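PDB 1VPY: PROTEIN (hypothetical protein EF0366) from Enterococcus faecalis, which is a DUF72-family protein of unknown function that folds as a TIM alpha/beta barrel and carries bound zinc ions in the crystal. Local coordinates for residues M75-Y78 against S79-C83. Numbering follows the deposited sequence.
Sequences MKVY and SGISC
V77 and I81, four residues apart where the chain leaves a barrel strand and coils into a turn, touch through methyl groups: V77 CG2 lies 3.8 Å from I81 CG2, and the two side chains cross at about a right angle. I81 CG2 reaches this place by standing opposite its own backbone N, while CG1, anti to the carbonyl carbon, carries CD1 to 4.1 Å from Y78 CB. F101 of helix 94-104 touches both V77 and I81, and F117 and V119 of strand 114-120 pack against V77, so this side is closed and apolar. The bend between Y78 and I81 is also tied by its backbone. I81 N donates a hydrogen bond to Y78 O at 2.7 Å, bent to 143° at the hydrogen. The bend lies just beyond strand 72-76, the third of the eight parallel strands of this TIM barrel, and residues 79-81 take helical backbone angles before the chain runs on to helix 94-104. Y78 puts its ring beside that coil, CG anti to the backbone N (chi1 -179°), with CD2 3.4 Å from G80 N. S79 OG sits over one ring face, displaced toward the rim and 4.0 Å from Y78 CE1, but its hydrogen bond goes to Y51 O. Toward C83 the grip slackens. The bond from S82 N to S79 O is weak at 3.2 Å, and so is the one from C83 N to G80 O in the type I beta turn from G80 to C83. S82 OG turns to Q84 OE1, and C83 is exposed, its SG covalently linked to an unidentified ligand.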
loop_
_atom_site.group_PDB
_atom_site.type_symbol
_atom_site.label_atom_id
_atom_site.label_comp_id
_atom_site.label_asym_id
_atom_site.label_seq_id
_atom_site.Cartn_x
_atom_site.Cartn_y
_atom_site.Cartn_z
HETATM N N MSE A 75 -4.178 -5.471 -0.014
HETATM C CA MSE A 75 -3.761 -6.598 -0.803
HETATM C C MSE A 75 -2.808 -6.145 -1.901
HETATM O O MSE A 75 -3.196 -5.411 -2.800
HETATM C CB MSE A 75 -4.995 -7.274 -1.398
HETATM C CG MSE A 75 -4.742 -8.667 -1.927
HETATM SE SE MSE A 75 -4.088 -9.894 -0.526
HETATM C CE MSE A 75 -5.465 -9.490 0.949
ATOM N N LYS A 76 -1.553 -6.572 -1.820
ATOM C CA LYS A 76 -0.596 -6.246 -2.864
ATOM C C LYS A 76 -0.877 -7.099 -4.101
ATOM O O LYS A 76 -0.940 -8.323 -4.009
ATOM C CB LYS A 76 0.833 -6.448 -2.368
ATOM C CG LYS A 76 1.877 -5.773 -3.249
ATOM C CD LYS A 76 3.242 -5.747 -2.594
ATOM C CE LYS A 76 4.214 -5.008 -3.496
ATOM N NZ LYS A 76 5.620 -5.248 -3.126
ATOM N N VAL A 77 -1.065 -6.452 -5.247
ATOM C CA VAL A 77 -1.374 -7.150 -6.507
ATOM C C VAL A 77 -0.212 -8.002 -7.031
ATOM O O VAL A 77 0.955 -7.772 -6.683
ATOM C CB VAL A 77 -1.836 -6.165 -7.626
ATOM C CG1 VAL A 77 -3.014 -5.331 -7.155
ATOM C CG2 VAL A 77 -0.694 -5.276 -8.076
ATOM N N TYR A 78 -0.548 -8.984 -7.864
ATOM C CA TYR A 78 0.435 -9.866 -8.488
ATOM C C TYR A 78 1.547 -9.075 -9.199
ATOM O O TYR A 78 1.275 -8.099 -9.898
ATOM C CB TYR A 78 -0.265 -10.836 -9.460
ATOM C CG TYR A 78 0.664 -11.821 -10.145
ATOM C CD1 TYR A 78 1.375 -12.772 -9.409
ATOM C CD2 TYR A 78 0.834 -11.802 -11.533
ATOM C CE1 TYR A 78 2.238 -13.676 -10.036
ATOM C CE2 TYR A 78 1.689 -12.699 -12.166
ATOM C CZ TYR A 78 2.387 -13.633 -11.413
ATOM O OH TYR A 78 3.235 -14.528 -12.033
ATOM N N SER A 79 2.793 -9.506 -9.005
ATOM C CA SER A 79 3.966 -8.814 -9.556
ATOM C C SER A 79 3.831 -8.449 -11.036
ATOM O O SER A 79 4.290 -7.388 -11.464
ATOM C CB SER A 79 5.252 -9.617 -9.312
ATOM O OG SER A 79 5.145 -10.942 -9.804
ATOM N N GLY A 80 3.197 -9.333 -11.803
ATOM C CA GLY A 80 2.927 -9.095 -13.217
ATOM C C GLY A 80 2.077 -7.868 -13.497
ATOM O O GLY A 80 2.249 -7.212 -14.528
ATOM N N ILE A 81 1.162 -7.555 -12.579
ATOM C CA ILE A 81 0.259 -6.411 -12.726
ATOM C C ILE A 81 1.001 -5.081 -12.570
ATOM O O ILE A 81 0.632 -4.087 -13.189
ATOM C CB ILE A 81 -0.961 -6.517 -11.763
ATOM C CG1 ILE A 81 -1.884 -7.658 -12.208
ATOM C CG2 ILE A 81 -1.749 -5.212 -11.712
ATOM C CD1 ILE A 81 -2.857 -8.158 -11.139
ATOM N N SER A 82 2.057 -5.071 -11.762
ATOM C CA SER A 82 2.857 -3.860 -11.576
ATOM C C SER A 82 4.168 -3.893 -12.372
ATOM O O SER A 82 5.175 -3.302 -11.965
ATOM C CB SER A 82 3.116 -3.610 -10.092
ATOM O OG SER A 82 3.583 -4.784 -9.466
ATOM N N CYS A 83 4.135 -4.588 -13.508
ATOM C CA CYS A 83 5.248 -4.642 -14.459
ATOM C C CYS A 83 6.549 -5.235 -13.898
ATOM O O CYS A 83 7.646 -4.838 -14.298
ATOM C CB CYS A 83 5.496 -3.256 -15.079
ATOM S SG CYS A 83 4.279 -2.773 -16.326
#